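Local coordinates for protein arylmalonate decarboxylase (Bordetella bronchiseptica, PDB 3DTV) that catalyses the decarboxylation of 2-aryl-2-methylmalonates, releasing carbon dioxide and adding a proton to give 2-arylpropionates, at residues L77-G82 with E132-F137; R118-A123 with E141-T146; A123-D128 with R149-T154. All coordinates share one frame; numbering follows the deposited sequence.

All three contacts involve one beta-alpha-beta unit, strand 119-124, helix 128-140 and strand 144-150, at the edge of a four-stranded parallel sheet. Contact 2 pairs the two strands at their beginning, and contact 3 continues the pairing to their C-terminal ends, where R149 also holds a sulfate, probably from the crystallisation liquor. They share A123, and L122 O lies 3.0 Å from R149 N where one passes into the other. Contact 1 docks the helix of the unit on the loop before helix 83-97, its centre about 13 Å from that of contact 2 and about 14 Å from that of contact 3. It packs against contact 2 through A135 O and P145 CG (3.2 Å) and against contact 3 through F79 CZ and Y126 CE2 (3.7 Å).

Contact 1 (L77-G82 with E132-F137); sequences LSFYRG and ERLAAF
Y80 and R133 form a cation-pi stack: the guanidinium of R133 lies flat over one face of the tyrosine ring, the centres 4.0 Å apart and the planes 20° from parallel. R133 reaches the ring through a side chain extended from CG to NE, and with CG anti to the backbone N (chi1 -166°) the Y80 ring comes to lie against it. The same guanidinium gives one hydrogen bond, from NH1 to Y80 O at 3.3 Å; at 140° it is bent, and the donor lies out of the carbonyl plane. R133 is thus held by both the ring and the backbone of one residue. R81 NH1 comes within 4.6 Å of R133 NH2, a proximity of like charges.

The apolar part centres on F79. L134 CG sits over one face of its ring, 4.2 Å from the centroid, as a CH-pi contact. F79 CB in turn lies over a face of the F137 ring, 3.7 Å from F137 CG, while G82 C approaches that ring at its edge.

A water donates to F79 O at 2.9 Å and to R133 O at 2.6 Å, bridging the two backbones.

F79 to G82 form a type I beta turn, and G82 is the N-cap of helix 83-97. The contact joins the two sheet-bearing halves of the chain: the loop follows strand 69-72 of one parallel sheet, helix 128-140 flanks the other, and S105 and L109 of helix 104-115 pack on F137.

Contact 2 (R118-A123 with E141-T146); sequences RRVALA and ESLVPT
R118 O accepts the backbone N-H of V144 at 2.8 Å in a nearly straight bond (170°), the first rung of a parallel strand pair. V144 O then receives V120 N at 3.0 Å, and V120 O receives T146 N at 2.9 Å. Because V120 bonds to the residues before and after P145, the pairing needs no N-H from the proline, which fits within the strand; weak CA-H...O contacts run from R119 CA to V144 O and from P145 CA to V120 O.

Side chains extend the pairing. R118 bends at chi2 (112°) to bring NE to S142 O at 3.0 Å, and this turns one face of its guanidinium over V144 CG2, 3.7 Å from R118 CZ. R119 runs alongside V144 in the same direction, with its NH2 3.9 Å from V144 CG1, and its NH1 meets T146 CG2.

Outside this shell, D180 forms a salt bridge with R119, and S181 is hydrogen-bonded to T146 OG1. S142, with positive phi, is the C-prime residue of the Schellman motif that closes helix 128-140, placing its carbonyl before R118. The strands belong to one beta-alpha-beta unit: L138 of the connecting helix packs on L122, L143 and P145, while strand 183-186 lies beside strand 119-124.

Contact 3 (A123-D128 with R149-T154); sequences ATAYID and RSLGIT. With SO4 (sulfate ion), chain R.
At the C-terminal ends of the two parallel strands of a beta-alpha-beta unit, A123 and T124 pair with R149 and S150 before the chains pass into loops. T124 N donates to R149 O at 3.1 Å, in the carbonyl plane, and T124 O takes L151 N at 2.9 Å.

Beyond these rungs S150 OG ties the loops together. It donates to Y126 O at 2.7 Å and accepts G152 N at 2.6 Å, the latter bond making an ST turn. With OG trans to the backbone N (chi1 162°), the hydroxyl can reach across to the other chain while still serving its own. T124 OG1 closes a matching ST turn by accepting Y126 N, and N131 of helix 128-140 is its partner from outside.

Farther along, A125 CB packs on L151 CB, and I127 CB touches I153 CD1 at 4.2 Å near the surface. A water links A125 O to T154 N, donating to the carbonyl and accepting from the amide.

The R149 side chain, bent at chi2, takes its guanidinium to a sulfate, probably from the crystallisation liquor, which R173 also binds. R149 NE donates to sulfate O4 at 3.2 Å and 161°, with O4 in plane at the guanidinium edge; R149 NH2 adds a weak bond to O3.

Contact 1 (L77-G82 with E132-F137)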
loop_
_atom_site.group_PDB
_atom_site.type_symbol
_atom_site.label_atom_id
_atom_site.label_comp_id
_atom_site.label_asym_id
_atom_site.label_seq_id
_atom_site.Cartn_x
_atom_site.Cartn_y
_atom_site.Cartn_z
ATOM N N LEU D 77 -2.230 10.225 -1.890
ATOM C CA LEU D 77 -3.358 10.639 -2.733
ATOM C C LEU D 77 -4.548 9.736 -2.503
ATOM O O LEU D 77 -5.684 10.150 -2.576
ATOM C CB LEU D 77 -3.002 10.494 -4.204
ATOM C CG LEU D 77 -2.793 11.735 -5.002
ATOM C CD1 LEU D 77 -2.546 11.271 -6.451
ATOM C CD2 LEU D 77 -4.017 12.629 -4.932
ATOM N N SER D 78 -4.293 8.459 -2.278
ATOM C CA SER D 78 -5.365 7.485 -2.259
ATOM C C SER D 78 -6.136 7.413 -0.924
ATOM O O SER D 78 -7.086 6.604 -0.793
ATOM C CB SER D 78 -4.827 6.110 -2.657
ATOM O OG SER D 78 -3.846 5.622 -1.760
ATOM N N PHE D 79 -5.763 8.257 0.059
ATOM C CA PHE D 79 -6.548 8.363 1.283
ATOM C C PHE D 79 -6.638 9.791 1.837
ATOM O O PHE D 79 -7.481 10.083 2.658
ATOM C CB PHE D 79 -6.007 7.423 2.343
ATOM C CG PHE D 79 -4.655 7.783 2.836
ATOM C CD1 PHE D 79 -3.530 7.082 2.381
ATOM C CD2 PHE D 79 -4.483 8.800 3.795
ATOM C CE1 PHE D 79 -2.272 7.376 2.882
ATOM C CE2 PHE D 79 -3.216 9.123 4.275
ATOM C CZ PHE D 79 -2.118 8.434 3.835
ATOM N N TYR D 80 -5.770 10.681 1.386
ATOM C CA TYR D 80 -5.652 11.994 1.979
ATOM C C TYR D 80 -6.975 12.733 2.078
ATOM O O TYR D 80 -7.294 13.300 3.129
ATOM C CB TYR D 80 -4.593 12.832 1.250
ATOM C CG TYR D 80 -4.165 14.080 1.981
ATOM C CD1 TYR D 80 -3.040 14.082 2.795
ATOM C CD2 TYR D 80 -4.905 15.262 1.872
ATOM C CE1 TYR D 80 -2.664 15.211 3.452
ATOM C CE2 TYR D 80 -4.549 16.409 2.522
ATOM C CZ TYR D 80 -3.417 16.395 3.302
ATOM O OH TYR D 80 -3.054 17.565 3.967
ATOM N N ARG D 81 -7.735 12.733 0.996
ATOM C CA ARG D 81 -9.027 13.436 0.921
ATOM C C ARG D 81 -10.201 12.505 1.210
ATOM O O ARG D 81 -11.350 12.916 1.143
ATOM C CB ARG D 81 -9.217 14.098 -0.437
ATOM C CG ARG D 81 -8.185 15.132 -0.782
ATOM C CD ARG D 81 -8.574 16.500 -0.231
ATOM N NE ARG D 81 -7.463 17.455 -0.286
ATOM C CZ ARG D 81 -7.385 18.591 0.437
ATOM N NH1 ARG D 81 -8.365 18.957 1.281
ATOM N NH2 ARG D 81 -6.317 19.381 0.320
ATOM N N GLY D 82 -9.906 11.244 1.530
ATOM C CA GLY D 82 -10.917 10.354 2.056
ATOM C C GLY D 82 -11.299 9.248 1.111
ATOM O O GLY D 82 -10.753 9.132 0.014
ATOM N N GLU D 132 -3.376 11.443 10.767
ATOM C CA GLU D 132 -4.793 11.696 11.130
ATOM C C GLU D 132 -5.681 11.436 9.921
ATOM O O GLU D 132 -6.759 10.873 10.055
ATOM C CB GLU D 132 -5.024 13.130 11.611
ATOM C CG GLU D 132 -4.259 13.507 12.890
ATOM C CD GLU D 132 -4.208 15.031 13.127
ATOM O OE1 GLU D 132 -3.457 15.456 14.033
ATOM O OE2 GLU D 132 -4.896 15.800 12.400
ATOM N N ARG D 133 -5.256 11.840 8.725
ATOM C CA ARG D 133 -6.127 11.573 7.535
ATOM C C ARG D 133 -6.178 10.072 7.198
ATOM O O ARG D 133 -7.197 9.587 6.728
ATOM C CB ARG D 133 -5.671 12.401 6.330
ATOM C CG ARG D 133 -5.959 13.868 6.491
ATOM C CD ARG D 133 -5.069 14.665 5.542
ATOM N NE ARG D 133 -5.288 16.117 5.613
ATOM C CZ ARG D 133 -6.437 16.739 5.294
ATOM N NH1 ARG D 133 -7.495 16.037 4.888
ATOM N NH2 ARG D 133 -6.532 18.076 5.377
ATOM N N LEU D 134 -5.068 9.340 7.434
ATOM C CA LEU D 134 -5.096 7.872 7.369
ATOM C C LEU D 134 -6.110 7.268 8.353
ATOM O O LEU D 134 -6.918 6.410 7.985
ATOM C CB LEU D 134 -3.732 7.281 7.716
ATOM C CG LEU D 134 -3.260 6.014 6.993
ATOM C CD1 LEU D 134 -2.338 5.148 7.841
ATOM C CD2 LEU D 134 -4.378 5.201 6.363
ATOM N N ALA D 135 -6.022 7.673 9.620
ATOM C CA ALA D 135 -6.966 7.163 10.601
ATOM C C ALA D 135 -8.396 7.412 10.167
ATOM O O ALA D 135 -9.250 6.515 10.272
ATOM C CB ALA D 135 -6.716 7.770 11.998
ATOM N N ALA D 136 -8.673 8.640 9.732
ATOM C CA ALA D 136 -10.035 9.030 9.371
ATOM C C ALA D 136 -10.498 8.294 8.107
ATOM O O ALA D 136 -11.654 7.932 8.011
ATOM C CB ALA D 136 -10.120 10.511 9.175
ATOM N N PHE D 137 -9.596 8.057 7.145
ATOM C CA PHE D 137 -9.942 7.179 6.033
ATOM C C PHE D 137 -10.429 5.803 6.502
ATOM O O PHE D 137 -11.478 5.316 6.049
ATOM C CB PHE D 137 -8.767 7.007 5.098
ATOM C CG PHE D 137 -8.994 5.975 4.024
ATOM C CD1 PHE D 137 -9.661 6.313 2.857
ATOM C CD2 PHE D 137 -8.531 4.677 4.180
ATOM C CE1 PHE D 137 -9.877 5.368 1.848
ATOM C CE2 PHE D 137 -8.737 3.736 3.177
ATOM C CZ PHE D 137 -9.416 4.073 2.025
HETATM O O HOH W 1 -8.969 10.594 5.040
#

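Contact 2 (R118-A123 with E141-T146)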
loop_
_atom_site.group_PDB
_atom_site.type_symbol
_atom_site.label_atom_id
_atom_site.label_comp_id
_atom_site.label_asym_id
_atom_site.label_seq_id
_atom_site.Cartn_x
_atom_site.Cartn_y
_atom_site.Cartn_z
ATOM N N ARG D 118 -10.433 -5.359 13.096
ATOM C CA ARG D 118 -11.253 -4.174 13.283
ATOM C C ARG D 118 -10.492 -3.098 14.037
ATOM O O ARG D 118 -10.643 -1.910 13.746
ATOM C CB ARG D 118 -12.514 -4.500 14.070
ATOM C CG ARG D 118 -13.357 -3.275 14.365
ATOM C CD ARG D 118 -14.670 -3.306 13.607
ATOM N NE ARG D 118 -15.433 -2.075 13.818
ATOM C CZ ARG D 118 -15.883 -1.656 15.006
ATOM N NH1 ARG D 118 -15.633 -2.368 16.114
ATOM N NH2 ARG D 118 -16.576 -0.514 15.090
ATOM N N ARG D 119 -9.694 -3.505 15.019
ATOM C CA ARG D 119 -8.911 -2.550 15.785
ATOM C C ARG D 119 -7.494 -2.561 15.257
ATOM O O ARG D 119 -6.775 -3.549 15.377
ATOM C CB ARG D 119 -8.969 -2.838 17.291
ATOM C CG ARG D 119 -10.391 -2.739 17.851
ATOM C CD ARG D 119 -10.445 -2.724 19.392
ATOM N NE ARG D 119 -11.149 -1.511 19.811
ATOM C CZ ARG D 119 -10.593 -0.514 20.499
ATOM N NH1 ARG D 119 -9.324 -0.610 20.924
ATOM N NH2 ARG D 119 -11.326 0.566 20.785
ATOM N N VAL D 120 -7.098 -1.458 14.644
ATOM C CA VAL D 120 -5.837 -1.452 13.917
ATOM C C VAL D 120 -4.859 -0.385 14.426
ATOM O O VAL D 120 -5.199 0.793 14.503
ATOM C CB VAL D 120 -6.102 -1.349 12.388
ATOM C CG1 VAL D 120 -6.976 -0.141 12.068
ATOM C CG2 VAL D 120 -4.821 -1.350 11.655
ATOM N N ALA D 121 -3.655 -0.813 14.808
ATOM C CA ALA D 121 -2.607 0.117 15.178
ATOM C C ALA D 121 -1.840 0.556 13.945
ATOM O O ALA D 121 -1.652 -0.238 13.009
ATOM C CB ALA D 121 -1.657 -0.507 16.206
ATOM N N LEU D 122 -1.404 1.820 13.939
ATOM C CA LEU D 122 -0.775 2.401 12.758
ATOM C C LEU D 122 0.730 2.540 12.943
ATOM O O LEU D 122 1.211 3.039 13.971
ATOM C CB LEU D 122 -1.437 3.751 12.424
ATOM C CG LEU D 122 -2.981 3.848 12.378
ATOM C CD1 LEU D 122 -3.411 5.253 11.936
ATOM C CD2 LEU D 122 -3.555 2.812 11.431
ATOM N N ALA D 123 1.490 2.072 11.963
ATOM C CA ALA D 123 2.949 2.282 11.954
ATOM C C ALA D 123 3.370 2.825 10.585
ATOM O O ALA D 123 3.335 2.106 9.589
ATOM C CB ALA D 123 3.716 0.979 12.278
ATOM N N GLU D 141 -14.286 3.640 6.784
ATOM C CA GLU D 141 -14.461 2.346 6.180
ATOM C C GLU D 141 -14.674 1.280 7.244
ATOM O O GLU D 141 -14.473 0.099 6.995
ATOM C CB GLU D 141 -13.263 2.023 5.281
ATOM C CG GLU D 141 -13.259 2.799 3.947
ATOM C CD GLU D 141 -14.497 2.510 3.116
ATOM O OE1 GLU D 141 -15.165 3.482 2.682
ATOM O OE2 GLU D 141 -14.834 1.312 2.933
ATOM N N SER D 142 -15.082 1.730 8.427
ATOM C CA SER D 142 -15.576 0.861 9.511
ATOM C C SER D 142 -14.508 0.272 10.430
ATOM O O SER D 142 -14.796 -0.621 11.235
ATOM C CB SER D 142 -16.499 -0.238 8.967
ATOM O OG SER D 142 -17.719 0.323 8.482
ATOM N N LEU D 143 -13.277 0.772 10.314
ATOM C CA LEU D 143 -12.190 0.333 11.187
ATOM C C LEU D 143 -12.103 1.229 12.426
ATOM O O LEU D 143 -12.645 2.341 12.434
ATOM C CB LEU D 143 -10.849 0.302 10.438
ATOM C CG LEU D 143 -10.552 -0.956 9.623
ATOM C CD1 LEU D 143 -11.448 -2.124 10.067
ATOM C CD2 LEU D 143 -10.722 -0.727 8.138
ATOM N N VAL D 144 -11.428 0.741 13.469
ATOM C CA VAL D 144 -11.096 1.566 14.619
ATOM C C VAL D 144 -9.573 1.712 14.700
ATOM O O VAL D 144 -8.874 0.829 15.214
ATOM C CB VAL D 144 -11.665 0.995 15.949
ATOM C CG1 VAL D 144 -11.384 1.939 17.118
ATOM C CG2 VAL D 144 -13.152 0.742 15.827
ATOM N N PRO D 145 -9.046 2.825 14.172
ATOM C CA PRO D 145 -7.651 3.176 14.392
ATOM C C PRO D 145 -7.369 3.339 15.885
ATOM O O PRO D 145 -8.106 4.047 16.570
ATOM C CB PRO D 145 -7.516 4.530 13.699
ATOM C CG PRO D 145 -8.596 4.577 12.737
ATOM C CD PRO D 145 -9.728 3.789 13.296
ATOM N N THR D 146 -6.309 2.687 16.372
ATOM C CA THR D 146 -5.934 2.712 17.794
ATOM C C THR D 146 -4.606 3.476 17.979
ATOM O O THR D 146 -4.570 4.687 17.777
ATOM C CB THR D 146 -5.855 1.291 18.377
ATOM O OG1 THR D 146 -4.915 0.514 17.618
ATOM C CG2 THR D 146 -7.236 0.611 18.367
#

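Contact 3 (A123-D128 with R149-T154)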
loop_
_atom_site.group_PDB
_atom_site.type_symbol
_atom_site.label_atom_id
_atom_site.label_comp_id
_atom_site.label_asym_id
_atom_site.label_seq_id
_atom_site.Cartn_x
_atom_site.Cartn_y
_atom_site.Cartn_z
ATOM N N ALA D 123 1.490 2.072 11.963
ATOM C CA ALA D 123 2.949 2.282 11.954
ATOM C C ALA D 123 3.370 2.825 10.585
ATOM O O ALA D 123 3.335 2.106 9.589
ATOM C CB ALA D 123 3.716 0.979 12.278
ATOM N N THR D 124 3.746 4.098 10.539
ATOM C CA THR D 124 3.984 4.774 9.259
ATOM C C THR D 124 5.298 5.582 9.262
ATOM O O THR D 124 6.073 5.507 10.234
ATOM C CB THR D 124 2.820 5.713 8.909
ATOM O OG1 THR D 124 2.861 6.845 9.770
ATOM C CG2 THR D 124 1.428 4.994 9.039
ATOM N N ALA D 125 5.575 6.267 8.138
ATOM C CA ALA D 125 6.583 7.335 8.078
ATOM C C ALA D 125 5.924 8.673 7.644
ATOM O O ALA D 125 6.488 9.469 6.905
ATOM C CB ALA D 125 7.733 6.963 7.175
ATOM N N TYR D 126 4.712 8.916 8.122
ATOM C CA TYR D 126 3.996 10.135 7.790
ATOM C C TYR D 126 4.053 11.140 8.886
ATOM O O TYR D 126 4.172 10.776 10.076
ATOM C CB TYR D 126 2.526 9.816 7.531
ATOM C CG TYR D 126 2.246 8.988 6.314
ATOM C CD1 TYR D 126 2.866 9.283 5.105
ATOM C CD2 TYR D 126 1.318 7.947 6.349
ATOM C CE1 TYR D 126 2.592 8.537 3.956
ATOM C CE2 TYR D 126 1.061 7.166 5.206
ATOM C CZ TYR D 126 1.699 7.477 4.010
ATOM O OH TYR D 126 1.424 6.761 2.848
ATOM N N ILE D 127 3.940 12.412 8.525
ATOM C CA ILE D 127 3.806 13.471 9.535
ATOM C C ILE D 127 2.389 13.368 10.173
ATOM O O ILE D 127 1.495 12.704 9.620
ATOM C CB ILE D 127 4.038 14.877 8.925
ATOM C CG1 ILE D 127 4.520 15.856 10.013
ATOM C CG2 ILE D 127 2.766 15.366 8.143
ATOM C CD1 ILE D 127 4.983 17.260 9.479
ATOM N N ASP D 128 2.212 13.988 11.336
ATOM C CA ASP D 128 0.953 13.893 12.104
ATOM C C ASP D 128 -0.305 14.105 11.285
ATOM O O ASP D 128 -1.227 13.313 11.385
ATOM C CB ASP D 128 0.910 14.902 13.229
ATOM C CG ASP D 128 1.796 14.506 14.407
ATOM O OD1 ASP D 128 2.157 15.396 15.203
ATOM O OD2 ASP D 128 2.119 13.302 14.528
ATOM N N ARG D 149 2.421 5.190 15.751
ATOM C CA ARG D 149 3.814 5.648 15.813
ATOM C C ARG D 149 4.299 5.805 14.406
ATOM O O ARG D 149 3.969 4.964 13.540
ATOM C CB ARG D 149 4.723 4.643 16.516
ATOM C CG ARG D 149 4.461 4.530 18.018
ATOM C CD ARG D 149 4.736 5.840 18.743
ATOM N NE ARG D 149 4.602 5.655 20.194
ATOM C CZ ARG D 149 3.529 6.000 20.874
ATOM N NH1 ARG D 149 2.516 6.540 20.217
ATOM N NH2 ARG D 149 3.463 5.801 22.197
ATOM N N SER D 150 5.093 6.860 14.185
ATOM C CA SER D 150 5.630 7.118 12.874
ATOM C C SER D 150 7.123 7.299 13.000
ATOM O O SER D 150 7.607 7.698 14.079
ATOM C CB SER D 150 5.002 8.369 12.265
ATOM O OG SER D 150 5.790 8.856 11.186
ATOM N N LEU D 151 7.845 7.023 11.904
ATOM C CA LEU D 151 9.266 7.352 11.829
ATOM C C LEU D 151 9.437 8.849 11.584
ATOM O O LEU D 151 10.543 9.352 11.569
ATOM C CB LEU D 151 9.968 6.590 10.679
ATOM C CG LEU D 151 9.995 5.071 10.849
ATOM C CD1 LEU D 151 10.399 4.400 9.547
ATOM C CD2 LEU D 151 10.898 4.635 12.011
ATOM N N GLY D 152 8.337 9.557 11.346
ATOM C CA GLY D 152 8.442 10.910 10.848
ATOM C C GLY D 152 8.902 10.867 9.395
ATOM O O GLY D 152 9.240 9.815 8.847
ATOM N N ILE D 153 8.897 12.021 8.762
ATOM C CA ILE D 153 9.281 12.105 7.368
ATOM C C ILE D 153 10.720 11.566 7.145
ATOM O O ILE D 153 11.703 11.993 7.809
ATOM C CB ILE D 153 9.150 13.555 6.843
ATOM C CG1 ILE D 153 7.652 13.940 6.726
ATOM C CG2 ILE D 153 9.804 13.670 5.426
ATOM C CD1 ILE D 153 7.426 15.466 6.471
ATOM N N THR D 154 10.826 10.592 6.237
ATOM C CA THR D 154 12.103 9.960 5.990
ATOM C C THR D 154 12.486 10.100 4.503
ATOM O O THR D 154 11.898 9.457 3.652
ATOM C CB THR D 154 12.108 8.488 6.475
ATOM O OG1 THR D 154 11.595 8.413 7.825
ATOM C CG2 THR D 154 13.526 7.980 6.498
HETATM S S SO4 R . 7.448 5.120 22.457
HETATM O O1 SO4 R . 7.998 5.578 21.170
HETATM O O2 SO4 R . 8.562 4.578 23.249
HETATM O O3 SO4 R . 6.760 6.227 23.133
HETATM O O4 SO4 R . 6.528 4.017 22.189
HETATM O O HOH W 2 8.680 9.683 4.630
#